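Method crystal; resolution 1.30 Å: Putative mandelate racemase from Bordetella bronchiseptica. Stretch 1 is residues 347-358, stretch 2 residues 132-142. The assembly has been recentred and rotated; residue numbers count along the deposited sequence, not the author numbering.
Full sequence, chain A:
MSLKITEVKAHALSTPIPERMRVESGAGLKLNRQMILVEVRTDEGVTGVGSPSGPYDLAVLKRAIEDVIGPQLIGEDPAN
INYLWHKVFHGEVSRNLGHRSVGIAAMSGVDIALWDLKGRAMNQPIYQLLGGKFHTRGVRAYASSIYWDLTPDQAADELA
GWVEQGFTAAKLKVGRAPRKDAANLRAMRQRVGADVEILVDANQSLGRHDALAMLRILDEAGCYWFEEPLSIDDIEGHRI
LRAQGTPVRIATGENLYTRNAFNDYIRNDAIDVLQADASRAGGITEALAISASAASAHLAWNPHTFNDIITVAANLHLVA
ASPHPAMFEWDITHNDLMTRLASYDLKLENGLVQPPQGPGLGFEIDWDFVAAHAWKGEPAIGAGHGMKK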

ATOM      1  N   LYS A 347      -4.351  10.263 -32.462  1.00 16.28           N
ATOM      2  CA  LYS A 347      -4.729  11.160 -33.551  1.00 16.26           C
ATOM      3  C   LYS A 347      -4.936  12.563 -33.000  1.00 17.19           C
ATOM      4  O   LYS A 347      -5.907  12.820 -32.278  1.00 18.20           O
ATOM      5  CB  LYS A 347      -6.003  10.668 -34.243  1.00 19.88           C
ATOM      6  CG  LYS A 347      -6.424  11.520 -35.433  1.00 30.47           C
ATOM      7  CD  LYS A 347      -7.737  11.031 -36.025  1.00 41.12           C
ATOM      8  CE  LYS A 347      -7.637   9.582 -36.479  1.00 53.34           C
ATOM      9  NZ  LYS A 347      -6.625   9.396 -37.559  1.00 59.18           N
ATOM     10  N   LEU A 348      -4.012  13.464 -33.323  1.00 17.12           N
ATOM     11  CA  LEU A 348      -4.090  14.852 -32.873  1.00 17.19           C
ATOM     12  C   LEU A 348      -4.709  15.764 -33.917  1.00 22.31           C
ATOM     13  O   LEU A 348      -4.302  15.763 -35.076  1.00 23.57           O
ATOM     14  CB  LEU A 348      -2.703  15.395 -32.517  1.00 17.66           C
ATOM     15  CG  LEU A 348      -2.028  14.896 -31.244  1.00 14.94           C
ATOM     16  CD1 LEU A 348      -0.584  15.377 -31.169  1.00 17.10           C
ATOM     17  CD2 LEU A 348      -2.798  15.308 -29.985  1.00 13.88           C
ATOM     18  N   GLU A 349      -5.688  16.549 -33.488  1.00 17.20           N
ATOM     19  CA  GLU A 349      -6.254  17.619 -34.300  1.00 19.94           C
ATOM     20  C   GLU A 349      -6.226  18.906 -33.496  1.00 20.13           C
ATOM     21  O   GLU A 349      -6.910  19.024 -32.479  1.00 17.41           O
ATOM     22  CB  GLU A 349      -7.693  17.290 -34.691  1.00 23.69           C
ATOM     23  CG  GLU A 349      -7.813  16.156 -35.694  1.00 41.77           C
ATOM     24  CD  GLU A 349      -7.315  16.549 -37.072  1.00 53.59           C
ATOM     25  OE1 GLU A 349      -7.924  17.450 -37.689  1.00 69.17           O
ATOM     26  OE2 GLU A 349      -6.318  15.958 -37.540  1.00 54.76           O
ATOM     27  N   ASN A 350      -5.435  19.871 -33.952  1.00 19.06           N
ATOM     28  CA  ASN A 350      -5.265  21.116 -33.219  1.00 21.00           C
ATOM     29  C   ASN A 350      -4.875  20.838 -31.771  1.00 15.48           C
ATOM     30  O   ASN A 350      -5.311  21.532 -30.856  1.00 17.49           O
ATOM     31  CB  ASN A 350      -6.542  21.953 -33.271  1.00 25.72           C
ATOM     32  CG  ASN A 350      -6.927  22.336 -34.689  1.00 38.29           C
ATOM     33  OD1 ASN A 350      -6.132  22.925 -35.422  1.00 40.29           O
ATOM     34  ND2 ASN A 350      -8.151  22.002 -35.079  1.00 38.57           N
ATOM     35  N   GLY A 351      -4.050  19.812 -31.584  1.00 15.23           N
ATOM     36  CA  GLY A 351      -3.516  19.479 -30.274  1.00 12.61           C
ATOM     37  C   GLY A 351      -4.434  18.640 -29.402  1.00 11.28           C
ATOM     38  O   GLY A 351      -4.083  18.328 -28.259  1.00 10.53           O
ATOM     39  N   LEU A 352      -5.592  18.260 -29.940  1.00 11.21           N
ATOM     40  CA  LEU A 352      -6.619  17.549 -29.178  1.00 10.68           C
ATOM     41  C   LEU A 352      -6.770  16.098 -29.614  1.00 11.73           C
ATOM     42  O   LEU A 352      -6.608  15.775 -30.795  1.00 13.30           O
ATOM     43  CB  LEU A 352      -7.971  18.233 -29.350  1.00 13.30           C
ATOM     44  CG  LEU A 352      -8.030  19.750 -29.233  1.00 13.18           C
ATOM     45  CD1 LEU A 352      -9.485  20.189 -29.371  1.00 15.30           C
ATOM     46  CD2 LEU A 352      -7.434  20.245 -27.914  1.00 15.13           C
ATOM     47  N   VAL A 353      -7.102  15.228 -28.660  1.00 11.84           N
ATOM     48  CA  VAL A 353      -7.492  13.852 -28.961  1.00 11.44           C
ATOM     49  C   VAL A 353      -8.975  13.665 -28.636  1.00 12.69           C
ATOM     50  O   VAL A 353      -9.555  14.428 -27.864  1.00 13.31           O
ATOM     51  CB  VAL A 353      -6.650  12.815 -28.170  1.00 11.29           C
ATOM     52  CG1 VAL A 353      -5.172  12.926 -28.533  1.00 12.75           C
ATOM     53  CG2 VAL A 353      -6.836  13.000 -26.672  1.00 13.37           C
ATOM     54  N   GLN A 354      -9.588  12.650 -29.233  1.00 15.53           N
ATOM     55  CA  GLN A 354     -10.974  12.310 -28.926  1.00 15.54           C
ATOM     56  C   GLN A 354     -11.020  10.936 -28.285  1.00 14.16           C
ATOM     57  O   GLN A 354     -10.227  10.062 -28.632  1.00 13.51           O
ATOM     58  CB  GLN A 354     -11.834  12.311 -30.193  1.00 18.61           C
ATOM     59  CG  GLN A 354     -12.046  13.691 -30.826  1.00 21.69           C
ATOM     60  CD  GLN A 354     -13.031  14.562 -30.060  1.00 22.44           C
ATOM     61  OE1 GLN A 354     -13.592  14.153 -29.038  1.00 29.82           O
ATOM     62  NE2 GLN A 354     -13.246  15.775 -30.555  1.00 44.92           N
ATOM     63  N   PRO A 355     -11.949  10.729 -27.343  1.00 16.30           N
ATOM     64  CA  PRO A 355     -12.069   9.396 -26.752  1.00 14.29           C
ATOM     65  C   PRO A 355     -12.523   8.379 -27.799  1.00 16.13           C
ATOM     66  O   PRO A 355     -13.135   8.767 -28.791  1.00 15.54           O
ATOM     67  CB  PRO A 355     -13.153   9.583 -25.678  1.00 18.92           C
ATOM     68  CG  PRO A 355     -13.922  10.781 -26.112  1.00 20.33           C
ATOM     69  CD  PRO A 355     -12.917  11.684 -26.774  1.00 19.14           C
ATOM     70  N   PRO A 356     -12.211   7.093 -27.584  1.00 16.80           N
ATOM     71  CA  PRO A 356     -12.716   6.036 -28.466  1.00 18.78           C
ATOM     72  C   PRO A 356     -14.240   6.080 -28.518  1.00 15.35           C
ATOM     73  O   PRO A 356     -14.887   6.409 -27.521  1.00 16.86           O
ATOM     74  CB  PRO A 356     -12.240   4.751 -27.779  1.00 19.42           C
ATOM     75  CG  PRO A 356     -11.081   5.174 -26.924  1.00 18.52           C
ATOM     76  CD  PRO A 356     -11.438   6.552 -26.454  1.00 17.53           C
ATOM     77  N   GLN A 357     -14.813   5.734 -29.667  1.00 17.56           N
ATOM     78  CA  GLN A 357     -16.240   5.935 -29.887  1.00 17.79           C
ATOM     79  C   GLN A 357     -17.108   4.678 -29.793  1.00 16.36           C
ATOM     80  O   GLN A 357     -18.335   4.768 -29.800  1.00 19.10           O
ATOM     81  CB  GLN A 357     -16.469   6.649 -31.220  1.00 22.45           C
ATOM     82  CG  GLN A 357     -15.942   8.080 -31.217  1.00 27.68           C
ATOM     83  CD  GLN A 357     -16.533   8.904 -30.085  1.00 38.21           C
ATOM     84  OE1 GLN A 357     -17.716   8.771 -29.770  1.00 40.90           O
ATOM     85  NE2 GLN A 357     -15.712   9.756 -29.463  1.00 30.89           N
ATOM     86  N   GLY A 358     -16.479   3.515 -29.699  1.00 13.50           N
ATOM     87  CA  GLY A 358     -17.226   2.273 -29.589  1.00 12.62           C
ATOM     88  C   GLY A 358     -17.803   2.048 -28.200  1.00 12.77           C
ATOM     89  O   GLY A 358     -17.671   2.891 -27.308  1.00 13.34           O
TER
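Stretch 2, residues 132-142: GKFHTRGVRAY

Stretch 2 lies on stretch 1 as a short antiparallel beta pairing, a backbone ladder with small apolar contacts along one face and a lysine–glutamine hydrogen bond beyond the Gly138 end. Its first part, Gly132 to Gly138, is loop and turn, with a type I turn from His135 to Gly138 closed by Gly138 N to His135 O at 3.1 Å; from Val139 to Tyr142 the chain is extended. It runs against the strand Leu352-Val353, which begins at the last residue of a type I' turn from Glu349 to Leu352.

The register sets Val139 opposite Val353 as the hydrogen-bonded pair, CA to CA 5.1 Å, and Arg140 opposite Leu352 as the non-hydrogen-bonded pair, CA to CA 4.4 Å. Val139 N donates to Val353 O at 2.8 Å, and Val353 N returns the bond to Val139 O at 2.8 Å, both nearly straight. Two residues further along stretch 2, Ala141 N donates to Gly351 O at 3.2 Å. Val139 O also receives a CA-H...O contact from Leu352 CA at 3.3 Å. A water extends the ladder beyond this point, donating to Gly351 O at 2.7 Å and to Ala141 O at 2.6 Å.

The side chains of Val139 and Val353 share one face of the sheet, where Val353 CG2 comes within 4.2 Å of Val139 CB. Val353 CG1 lies 4.2 Å from Ala141 CB, and Leu348 CD2 reaches the same methyl, Ala141 CB, at 4.3 Å. Leu352 and Arg140 occupy the other face: Leu352 CD2 sits 3.9 Å from Arg140 CB, while Leu352 CD1 reaches back to Arg137 O at 3.5 Å.

Gly138, just before the strand, at phi 128° and psi 172°, packs close to stretch 1. A CB there would point toward stretch 1 and fall 3.0 Å from Leu352 CB, a clash, and the backbone angles by themselves call for glycine. Its CA packs 3.4 Å from Val353 O.

Beyond the ladder, Lys133 points its CA-to-CB bond toward stretch 1 and is extended beyond chi1, with chi1 m and chi2 to chi4 all t, so that Lys133 NZ donates to Gln354 OE1 at 3.1 Å. Lys133 CE rests 3.8 Å from Pro355 CG. A second water ties the turn to the same glutamine, donating to His135 O at 2.8 Å and to Gln354 OE1 at 3.0 Å.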

ATOM      1  N   GLY A 132     -21.824  12.116 -20.513  1.00  8.28           N
ATOM      2  CA  GLY A 132     -21.419  12.647 -21.807  1.00  9.35           C
ATOM      3  C   GLY A 132     -20.238  13.604 -21.735  1.00  9.15           C
ATOM      4  O   GLY A 132     -19.667  13.853 -20.665  1.00 10.03           O
ATOM      5  N   LYS A 133     -19.864  14.160 -22.879  1.00  9.42           N
ATOM      6  CA  LYS A 133     -18.678  15.002 -22.924  1.00  8.36           C
ATOM      7  C   LYS A 133     -18.881  16.342 -22.241  1.00  8.70           C
ATOM      8  O   LYS A 133     -19.974  16.914 -22.281  1.00  9.74           O
ATOM      9  CB  LYS A 133     -18.242  15.238 -24.371  1.00  9.98           C
ATOM     10  CG  LYS A 133     -17.753  13.976 -25.055  1.00 11.48           C
ATOM     11  CD  LYS A 133     -17.407  14.218 -26.520  1.00 13.07           C
ATOM     12  CE  LYS A 133     -16.865  12.928 -27.107  1.00 16.14           C
ATOM     13  NZ  LYS A 133     -16.436  13.062 -28.533  1.00 20.34           N
ATOM     14  N   PHE A 134     -17.821  16.816 -21.589  1.00  8.49           N
ATOM     15  CA  PHE A 134     -17.641  18.234 -21.337  1.00  8.92           C
ATOM     16  C   PHE A 134     -16.805  18.837 -22.477  1.00  9.80           C
ATOM     17  O   PHE A 134     -17.168  19.855 -23.059  1.00 11.20           O
ATOM     18  CB  PHE A 134     -16.924  18.487 -20.006  1.00  9.35           C
ATOM     19  CG  PHE A 134     -16.564  19.932 -19.805  1.00 11.16           C
ATOM     20  CD1 PHE A 134     -17.452  20.804 -19.191  1.00 12.07           C
ATOM     21  CD2 PHE A 134     -15.361  20.430 -20.282  1.00 12.09           C
ATOM     22  CE1 PHE A 134     -17.132  22.141 -19.036  1.00 15.13           C
ATOM     23  CE2 PHE A 134     -15.034  21.768 -20.127  1.00 14.53           C
ATOM     24  CZ  PHE A 134     -15.925  22.623 -19.504  1.00 14.30           C
ATOM     25  N   HIS A 135     -15.680  18.193 -22.782  1.00  9.05           N
ATOM     26  CA  HIS A 135     -14.771  18.667 -23.821  1.00 10.17           C
ATOM     27  C   HIS A 135     -15.250  18.191 -25.185  1.00 10.65           C
ATOM     28  O   HIS A 135     -14.684  17.274 -25.772  1.00 12.04           O
ATOM     29  CB  HIS A 135     -13.354  18.172 -23.536  1.00 10.85           C
ATOM     30  CG  HIS A 135     -12.768  18.735 -22.279  1.00  9.96           C
ATOM     31  ND1 HIS A 135     -12.290  20.025 -22.201  1.00 10.70           N
ATOM     32  CD2 HIS A 135     -12.601  18.192 -21.049  1.00 10.48           C
ATOM     33  CE1 HIS A 135     -11.849  20.253 -20.975  1.00 13.20           C
ATOM     34  NE2 HIS A 135     -12.024  19.157 -20.258  1.00 10.86           N
ATOM     35  N   THR A 136     -16.303  18.829 -25.685  1.00 12.03           N
ATOM     36  CA  THR A 136     -16.975  18.345 -26.888  1.00 12.02           C
ATOM     37  C   THR A 136     -16.088  18.364 -28.138  1.00 12.74           C
ATOM     38  O   THR A 136     -16.256  17.525 -29.026  1.00 15.96           O
ATOM     39  CB  THR A 136     -18.279  19.133 -27.172  1.00 13.79           C
ATOM     40  OG1 THR A 136     -17.978  20.517 -27.376  1.00 15.75           O
ATOM     41  CG2 THR A 136     -19.260  19.004 -26.005  1.00 13.56           C
ATOM     42  N   ARG A 137     -15.149  19.305 -28.201  1.00 12.78           N
ATOM     43  CA  ARG A 137     -14.277  19.438 -29.370  1.00 13.95           C
ATOM     44  C   ARG A 137     -13.056  18.522 -29.303  1.00 14.75           C
ATOM     45  O   ARG A 137     -12.337  18.362 -30.293  1.00 19.37           O
ATOM     46  CB  ARG A 137     -13.803  20.883 -29.523  1.00 19.90           C
ATOM     47  CG  ARG A 137     -14.921  21.908 -29.625  1.00 32.10           C
ATOM     48  CD  ARG A 137     -15.659  21.806 -30.947  1.00 46.73           C
ATOM     49  NE  ARG A 137     -16.698  22.826 -31.065  1.00 53.57           N
ATOM     50  CZ  ARG A 137     -17.948  22.669 -30.642  1.00 59.45           C
ATOM     51  NH1 ARG A 137     -18.321  21.528 -30.073  1.00 46.27           N
ATOM     52  NH2 ARG A 137     -18.827  23.652 -30.791  1.00 60.33           N
ATOM     53  N   GLY A 138     -12.814  17.937 -28.136  1.00 11.45           N
ATOM     54  CA  GLY A 138     -11.637  17.114 -27.925  1.00 12.04           C
ATOM     55  C   GLY A 138     -10.850  17.540 -26.701  1.00  9.89           C
ATOM     56  O   GLY A 138     -11.129  18.580 -26.107  1.00 10.61           O
ATOM     57  N   VAL A 139      -9.851  16.733 -26.362  1.00  9.18           N
ATOM     58  CA  VAL A 139      -9.099  16.857 -25.124  1.00  9.47           C
ATOM     59  C   VAL A 139      -7.635  17.210 -25.410  1.00  8.04           C
ATOM     60  O   VAL A 139      -6.944  16.476 -26.114  1.00  9.01           O
ATOM     61  CB  VAL A 139      -9.177  15.522 -24.345  1.00  9.35           C
ATOM     62  CG1 VAL A 139      -8.215  15.510 -23.156  1.00 10.71           C
ATOM     63  CG2 VAL A 139     -10.611  15.252 -23.896  1.00 10.63           C
ATOM     64  N   ARG A 140      -7.166  18.328 -24.866  1.00  8.23           N
ATOM     65  CA  ARG A 140      -5.776  18.731 -25.071  1.00 10.00           C
ATOM     66  C   ARG A 140      -4.802  17.750 -24.420  1.00  9.44           C
ATOM     67  O   ARG A 140      -4.904  17.467 -23.216  1.00  8.92           O
ATOM     68  CB  ARG A 140      -5.539  20.134 -24.519  1.00 10.47           C
ATOM     69  CG  ARG A 140      -4.127  20.620 -24.763  1.00 11.42           C
ATOM     70  CD  ARG A 140      -3.786  21.755 -23.837  1.00 27.76           C
ATOM     71  NE  ARG A 140      -2.651  22.522 -24.332  1.00 21.76           N
ATOM     72  CZ  ARG A 140      -2.225  23.639 -23.770  1.00 17.71           C
ATOM     73  NH1 ARG A 140      -2.848  24.105 -22.693  1.00 35.74           N
ATOM     74  NH2 ARG A 140      -1.185  24.292 -24.278  1.00 27.50           N
ATOM     75  N   ALA A 141      -3.869  17.234 -25.219  1.00  8.44           N
ATOM     76  CA  ALA A 141      -2.902  16.236 -24.760  1.00  8.18           C
ATOM     77  C   ALA A 141      -1.510  16.830 -24.589  1.00  8.19           C
ATOM     78  O   ALA A 141      -1.181  17.881 -25.160  1.00  9.08           O
ATOM     79  CB  ALA A 141      -2.839  15.061 -25.735  1.00  8.09           C
ATOM     80  N   TYR A 142      -0.684  16.157 -23.802  1.00  6.49           N
ATOM     81  CA  TYR A 142       0.718  16.506 -23.719  1.00  7.48           C
ATOM     82  C   TYR A 142       1.576  15.286 -23.982  1.00  6.39           C
ATOM     83  O   TYR A 142       1.188  14.161 -23.664  1.00  7.39           O
ATOM     84  CB  TYR A 142       1.071  17.151 -22.377  1.00  7.03           C
ATOM     85  CG  TYR A 142       1.140  16.258 -21.143  1.00  6.87           C
ATOM     86  CD1 TYR A 142       2.305  15.559 -20.826  1.00  7.40           C
ATOM     87  CD2 TYR A 142       0.072  16.191 -20.243  1.00  5.96           C
ATOM     88  CE1 TYR A 142       2.395  14.795 -19.665  1.00  6.37           C
ATOM     89  CE2 TYR A 142       0.149  15.420 -19.090  1.00  7.14           C
ATOM     90  CZ  TYR A 142       1.311  14.727 -18.803  1.00  6.17           C
ATOM     91  OH  TYR A 142       1.423  13.966 -17.645  1.00  7.34           O
TER
HETATM   92  O   HOH W   1     -13.656  14.682 -26.060  1.00 16.44           O
HETATM   93  O   HOH W   2      -1.769  19.271 -27.333  1.00 11.58           O